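Local atomic coordinates of adenosine kinase, putative (Trypanosoma brucei, PDB entry 3OTX), a protein that probably phosphorylates adenosine and related nucleosides with ATP in a magnesium-dependent reaction, making AMP by purine salvage. Residues 71-83 against 340-347. The protein carries 1 engineered substitution. Numbering follows the deposited sequence.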
ATOM      1  N   ALA A  71      -6.078  -0.528   4.321  1.00 10.91           N
ATOM      2  CA  ALA A  71      -7.353  -0.088   4.862  1.00 10.98           C
ATOM      3  C   ALA A  71      -7.883  -1.090   5.888  1.00 13.30           C
ATOM      4  O   ALA A  71      -8.408  -0.715   6.940  1.00 12.50           O
ATOM      5  CB  ALA A  71      -8.367   0.048   3.736  1.00 12.84           C
ATOM      6  N   ARG A  72      -7.730  -2.381   5.606  1.00 13.34           N
ATOM      7  CA  ARG A  72      -8.270  -3.396   6.501  1.00 13.44           C
ATOM      8  C   ARG A  72      -7.465  -3.463   7.788  1.00 12.92           C
ATOM      9  O   ARG A  72      -8.050  -3.634   8.834  1.00 14.10           O
ATOM     10  CB  ARG A  72      -8.331  -4.789   5.821  1.00 12.97           C
ATOM     11  CG  ARG A  72      -9.389  -4.845   4.714  1.00 12.74           C
ATOM     12  CD  ARG A  72      -9.213  -6.109   3.860  1.00 14.76           C
ATOM     13  NE  ARG A  72      -9.618  -7.262   4.619  1.00 18.41           N
ATOM     14  CZ  ARG A  72      -9.293  -8.514   4.335  1.00 20.50           C
ATOM     15  NH1 ARG A  72      -8.533  -8.781   3.273  1.00 23.53           N
ATOM     16  NH2 ARG A  72      -9.743  -9.493   5.114  1.00 20.18           N
ATOM     17  N   VAL A  73      -6.139  -3.288   7.713  1.00 13.45           N
ATOM     18  CA  VAL A  73      -5.323  -3.274   8.934  1.00 12.58           C
ATOM     19  C   VAL A  73      -5.647  -2.030   9.765  1.00 12.78           C
ATOM     20  O   VAL A  73      -5.862  -2.160  10.983  1.00 13.44           O
ATOM     21  CB  VAL A  73      -3.842  -3.329   8.602  1.00 12.09           C
ATOM     22  CG1 VAL A  73      -2.999  -3.103   9.888  1.00 14.02           C
ATOM     23  CG2 VAL A  73      -3.512  -4.708   7.972  1.00 14.51           C
ATOM     24  N   ALA A  74      -5.781  -0.877   9.109  1.00 12.38           N
ATOM     25  CA  ALA A  74      -6.170   0.368   9.845  1.00 14.37           C
ATOM     26  C   ALA A  74      -7.521   0.221  10.530  1.00 14.38           C
ATOM     27  O   ALA A  74      -7.665   0.529  11.717  1.00 15.45           O
ATOM     28  CB  ALA A  74      -6.145   1.584   8.900  1.00 13.67           C
ATOM     29  N   GLN A  75      -8.491  -0.347   9.806  1.00 14.63           N
ATOM     30  CA  GLN A  75      -9.829  -0.501  10.397  1.00 15.14           C
ATOM     31  C   GLN A  75      -9.801  -1.487  11.572  1.00 17.24           C
ATOM     32  O   GLN A  75     -10.494  -1.315  12.573  1.00 18.25           O
ATOM     33  CB  GLN A  75     -10.815  -0.938   9.290  1.00 15.95           C
ATOM     34  CG  GLN A  75     -12.316  -0.914   9.691  1.00 22.47           C
ATOM     35  CD  GLN A  75     -12.832   0.490   9.944  1.00 24.21           C
ATOM     36  OE1 GLN A  75     -12.775   1.387   9.065  1.00 26.51           O
ATOM     37  NE2 GLN A  75     -13.216   0.733  11.196  1.00 26.50           N
ATOM     38  N   TRP A  76      -9.000  -2.547  11.448  1.00 14.73           N
ATOM     39  CA  TRP A  76      -8.868  -3.564  12.501  1.00 16.02           C
ATOM     40  C   TRP A  76      -8.382  -2.928  13.803  1.00 15.86           C
ATOM     41  O   TRP A  76      -8.713  -3.378  14.899  1.00 18.65           O
ATOM     42  CB  TRP A  76      -7.867  -4.663  12.069  1.00 17.18           C
ATOM     43  CG  TRP A  76      -7.565  -5.726  13.088  1.00 17.13           C
ATOM     44  CD1 TRP A  76      -8.396  -6.704  13.514  1.00 20.28           C
ATOM     45  CD2 TRP A  76      -6.311  -5.948  13.742  1.00 20.48           C
ATOM     46  NE1 TRP A  76      -7.763  -7.511  14.440  1.00 23.79           N
ATOM     47  CE2 TRP A  76      -6.472  -7.062  14.588  1.00 19.42           C
ATOM     48  CE3 TRP A  76      -5.068  -5.302  13.692  1.00 22.25           C
ATOM     49  CZ2 TRP A  76      -5.438  -7.541  15.400  1.00 24.36           C
ATOM     50  CZ3 TRP A  76      -4.037  -5.780  14.500  1.00 25.16           C
ATOM     51  CH2 TRP A  76      -4.225  -6.892  15.325  1.00 24.31           C
ATOM     52  N   MET A  77      -7.586  -1.876  13.662  1.00 15.63           N
ATOM     53  CA  MET A  77      -7.066  -1.165  14.836  1.00 16.57           C
ATOM     54  C   MET A  77      -8.034  -0.148  15.417  1.00 18.91           C
ATOM     55  O   MET A  77      -7.741   0.441  16.465  1.00 22.29           O
ATOM     56  CB  MET A  77      -5.794  -0.421  14.466  1.00 16.64           C
ATOM     57  CG  MET A  77      -4.575  -1.301  14.266  1.00 19.81           C
ATOM     58  SD  MET A  77      -4.061  -2.212  15.726  1.00 19.78           S
ATOM     59  CE  MET A  77      -3.414  -0.884  16.765  1.00 21.43           C
ATOM     60  N   GLN A  78      -9.148   0.099  14.727  1.00 19.63           N
ATOM     61  CA  GLN A  78     -10.140   1.070  15.179  1.00 19.17           C
ATOM     62  C   GLN A  78     -11.544   0.440  15.124  1.00 19.37           C
ATOM     63  O   GLN A  78     -12.421   0.926  14.435  1.00 18.64           O
ATOM     64  CB  GLN A  78     -10.067   2.343  14.313  1.00 20.13           C
ATOM     65  CG  GLN A  78      -8.751   3.159  14.469  1.00 21.18           C
ATOM     66  CD  GLN A  78      -8.579   3.772  15.853  1.00 24.28           C
ATOM     67  OE1 GLN A  78      -9.508   3.805  16.636  1.00 24.68           O
ATOM     68  NE2 GLN A  78      -7.363   4.230  16.163  1.00 27.45           N
ATOM     69  N   GLN A  79     -11.747  -0.683  15.805  1.00 23.91           N
ATOM     70  CA  GLN A  79     -12.980  -1.433  15.595  1.00 25.73           C
ATOM     71  C   GLN A  79     -14.226  -0.763  16.196  1.00 25.38           C
ATOM     72  O   GLN A  79     -15.334  -1.134  15.854  1.00 28.10           O
ATOM     73  CB  GLN A  79     -12.844  -2.888  16.031  1.00 27.96           C
ATOM     74  CG  GLN A  79     -11.993  -3.734  15.085  1.00 29.87           C
ATOM     75  CD  GLN A  79     -11.862  -5.133  15.593  1.00 34.38           C
ATOM     76  OE1 GLN A  79     -12.833  -5.704  16.079  1.00 36.23           O
ATOM     77  NE2 GLN A  79     -10.665  -5.709  15.487  1.00 27.33           N
ATOM     78  N   ALA A  80     -14.040   0.247  17.032  1.00 24.23           N
ATOM     79  CA  ALA A  80     -15.195   1.012  17.511  1.00 21.39           C
ATOM     80  C   ALA A  80     -15.782   1.945  16.425  1.00 22.31           C
ATOM     81  O   ALA A  80     -16.861   2.550  16.621  1.00 27.09           O
ATOM     82  CB  ALA A  80     -14.875   1.778  18.811  1.00 24.02           C
ATOM     83  N   TYR A  81     -15.111   2.033  15.281  1.00 19.28           N
ATOM     84  CA  TYR A  81     -15.450   3.010  14.254  1.00 19.43           C
ATOM     85  C   TYR A  81     -15.714   2.380  12.906  1.00 17.61           C
ATOM     86  O   TYR A  81     -15.472   2.978  11.877  1.00 17.62           O
ATOM     87  CB  TYR A  81     -14.341   4.069  14.153  1.00 19.97           C
ATOM     88  CG  TYR A  81     -14.213   4.781  15.452  1.00 23.46           C
ATOM     89  CD1 TYR A  81     -15.117   5.778  15.803  1.00 25.89           C
ATOM     90  CD2 TYR A  81     -13.237   4.394  16.389  1.00 23.40           C
ATOM     91  CE1 TYR A  81     -15.036   6.396  17.047  1.00 24.60           C
ATOM     92  CE2 TYR A  81     -13.149   5.010  17.631  1.00 23.44           C
ATOM     93  CZ  TYR A  81     -14.043   5.999  17.937  1.00 28.27           C
ATOM     94  OH  TYR A  81     -13.933   6.601  19.163  1.00 38.24           O
ATOM     95  N   LYS A  82     -16.257   1.162  12.928  1.00 19.44           N
ATOM     96  CA  LYS A  82     -16.675   0.519  11.681  1.00 19.56           C
ATOM     97  C   LYS A  82     -17.707   1.399  11.010  1.00 18.04           C
ATOM     98  O   LYS A  82     -18.607   1.934  11.670  1.00 20.22           O
ATOM     99  CB  LYS A  82     -17.239  -0.878  11.936  1.00 21.05           C
ATOM    100  CG  LYS A  82     -16.188  -1.859  12.398  1.00 21.28           C
ATOM    101  CD  LYS A  82     -16.740  -3.279  12.513  1.00 26.84           C
ATOM    102  CE  LYS A  82     -15.700  -4.158  13.175  1.00 42.66           C
ATOM    103  NZ  LYS A  82     -16.234  -5.508  13.501  1.00 53.40           N
ATOM    104  N   GLY A  83     -17.538   1.596   9.714  1.00 16.91           N
ATOM    105  CA  GLY A  83     -18.434   2.447   8.926  1.00 20.23           C
ATOM    106  C   GLY A  83     -18.126   3.924   9.051  1.00 23.23           C
ATOM    107  O   GLY A  83     -18.734   4.736   8.337  1.00 25.14           O
ATOM    108  N   PRO A 340      -7.270 -13.671  14.265  1.00 44.99           N
ATOM    109  CA  PRO A 340      -6.949 -12.846  15.440  1.00 45.39           C
ATOM    110  C   PRO A 340      -7.925 -11.668  15.570  1.00 42.09           C
ATOM    111  O   PRO A 340      -7.787 -10.662  14.868  1.00 38.38           O
ATOM    112  CB  PRO A 340      -5.517 -12.370  15.158  1.00 45.58           C
ATOM    113  CG  PRO A 340      -4.983 -13.344  14.157  1.00 48.06           C
ATOM    114  CD  PRO A 340      -6.155 -13.725  13.308  1.00 45.19           C
ATOM    115  N   GLU A 341      -8.895 -11.813  16.474  1.00 42.79           N
ATOM    116  CA  GLU A 341     -10.081 -10.950  16.532  1.00 42.53           C
ATOM    117  C   GLU A 341      -9.795  -9.468  16.750  1.00 39.85           C
ATOM    118  O   GLU A 341     -10.217  -8.628  15.963  1.00 40.55           O
ATOM    119  CB  GLU A 341     -11.035 -11.431  17.629  1.00 44.28           C
ATOM    120  CG  GLU A 341     -12.325 -10.609  17.758  1.00 58.37           C
ATOM    121  CD  GLU A 341     -13.010 -10.777  19.114  1.00 68.44           C
ATOM    122  OE1 GLU A 341     -12.418 -10.370  20.141  1.00 68.01           O
ATOM    123  OE2 GLU A 341     -14.146 -11.302  19.146  1.00 73.94           O
ATOM    124  N   LYS A 342      -9.091  -9.167  17.832  1.00 37.67           N
ATOM    125  CA  LYS A 342      -8.897  -7.794  18.269  1.00 34.70           C
ATOM    126  C   LYS A 342      -7.426  -7.567  18.557  1.00 32.37           C
ATOM    127  O   LYS A 342      -6.716  -8.484  18.975  1.00 34.50           O
ATOM    128  CB  LYS A 342      -9.736  -7.484  19.519  1.00 38.96           C
ATOM    129  CG  LYS A 342     -11.210  -7.154  19.238  1.00 44.17           C
ATOM    130  CD  LYS A 342     -12.024  -7.104  20.540  1.00 47.73           C
ATOM    131  CE  LYS A 342     -13.517  -6.824  20.302  1.00 44.93           C
ATOM    132  NZ  LYS A 342     -14.250  -6.511  21.575  1.00 37.28           N
ATOM    133  N   PRO A 343      -6.956  -6.340  18.327  1.00 29.00           N
ATOM    134  CA  PRO A 343      -5.570  -6.018  18.642  1.00 28.95           C
ATOM    135  C   PRO A 343      -5.306  -6.035  20.149  1.00 30.28           C
ATOM    136  O   PRO A 343      -6.231  -5.859  20.939  1.00 32.71           O
ATOM    137  CB  PRO A 343      -5.395  -4.596  18.112  1.00 27.83           C
ATOM    138  CG  PRO A 343      -6.740  -4.106  17.726  1.00 29.15           C
ATOM    139  CD  PRO A 343      -7.707  -5.213  17.741  1.00 28.50           C
ATOM    140  N   SER A 344      -4.046  -6.253  20.517  1.00 32.15           N
ATOM    141  CA  SER A 344      -3.596  -6.216  21.901  1.00 38.08           C
ATOM    142  C   SER A 344      -2.639  -5.043  22.097  1.00 38.87           C
ATOM    143  O   SER A 344      -1.800  -5.065  22.983  1.00 43.00           O
ATOM    144  CB  SER A 344      -2.871  -7.520  22.236  1.00 41.75           C
ATOM    145  OG  SER A 344      -1.837  -7.749  21.284  1.00 47.12           O
ATOM    146  N   PHE A 345      -2.774  -4.028  21.251  1.00 35.90           N
ATOM    147  CA  PHE A 345      -1.890  -2.867  21.239  1.00 36.50           C
ATOM    148  C   PHE A 345      -2.765  -1.744  20.752  1.00 37.74           C
ATOM    149  O   PHE A 345      -3.493  -1.899  19.763  1.00 36.46           O
ATOM    150  CB  PHE A 345      -0.737  -3.120  20.245  1.00 36.52           C
ATOM    151  CG  PHE A 345       0.186  -1.935  19.984  1.00 32.16           C
ATOM    152  CD1 PHE A 345       1.530  -1.996  20.366  1.00 30.88           C
ATOM    153  CD2 PHE A 345      -0.259  -0.804  19.298  1.00 26.61           C
ATOM    154  CE1 PHE A 345       2.412  -0.930  20.115  1.00 26.69           C
ATOM    155  CE2 PHE A 345       0.610   0.261  19.035  1.00 28.78           C
ATOM    156  CZ  PHE A 345       1.948   0.200  19.447  1.00 31.23           C
ATOM    157  N   SER A 346      -2.714  -0.619  21.448  1.00 39.66           N
ATOM    158  CA  SER A 346      -3.362   0.581  20.950  1.00 42.47           C
ATOM    159  C   SER A 346      -2.375   1.736  20.860  1.00 41.23           C
ATOM    160  O   SER A 346      -1.492   1.891  21.716  1.00 43.33           O
ATOM    161  CB  SER A 346      -4.592   0.948  21.791  1.00 46.08           C
ATOM    162  OG  SER A 346      -4.335   0.739  23.156  1.00 49.75           O
ATOM    163  N   PRO A 347      -2.512   2.552  19.806  1.00 38.97           N
ATOM    164  CA  PRO A 347      -1.694   3.753  19.623  1.00 35.20           C
ATOM    165  C   PRO A 347      -1.526   4.538  20.937  1.00 33.79           C
ATOM    166  O   PRO A 347      -0.427   4.994  21.299  1.00 32.16           O
ATOM    167  CB  PRO A 347      -2.522   4.573  18.624  1.00 33.82           C
ATOM    168  CG  PRO A 347      -3.316   3.574  17.849  1.00 31.97           C
ATOM    169  CD  PRO A 347      -3.458   2.342  18.689  1.00 38.10           C
ATOM    170  OXT PRO A 347      -2.500   4.730  21.675  1.00 36.06           O
TER
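With CG of W76 anti to the backbone N (chi1 176°), the indole turns one face to P343, whereas M77, bent at both chi2 and chi3, curls its thioether so that SD meets P343 and CE reaches F345 and P347. P343 CB sits over one face of the indole, 4.0 Å from the centroid of the six-membered ring, a CH-pi contact close to the ring normal. The same CB touches M77 SD at 3.6 Å, so it meets the indole face and the sulfur at once. M77 CE packs on P347 CD (3.8 Å) and approaches the F345 ring obliquely.

The polar side is built on tail carbonyls. W76 NE1 divides its N-H between E341 O and P340 O, two weak bonds each bent to 133°. Q79 NE2 uses its two hydrogens differently: one runs to E341 O (3.0 Å, 165°), in the plane of that carbonyl, and the other returns to W76 O at 3.1 Å. Both acceptors lie near the plane of the Q79 amide, which fixes its rotation. R334 makes a cation-pi contact with W76, and Y326 of helix 317-332 stacks on F345.

The C-terminal part of helix 66-76 and the residues after it are thus joined to the C-terminal tail at the protein surface by backbone acceptors and proline packing, with no salt bridge between the two segments.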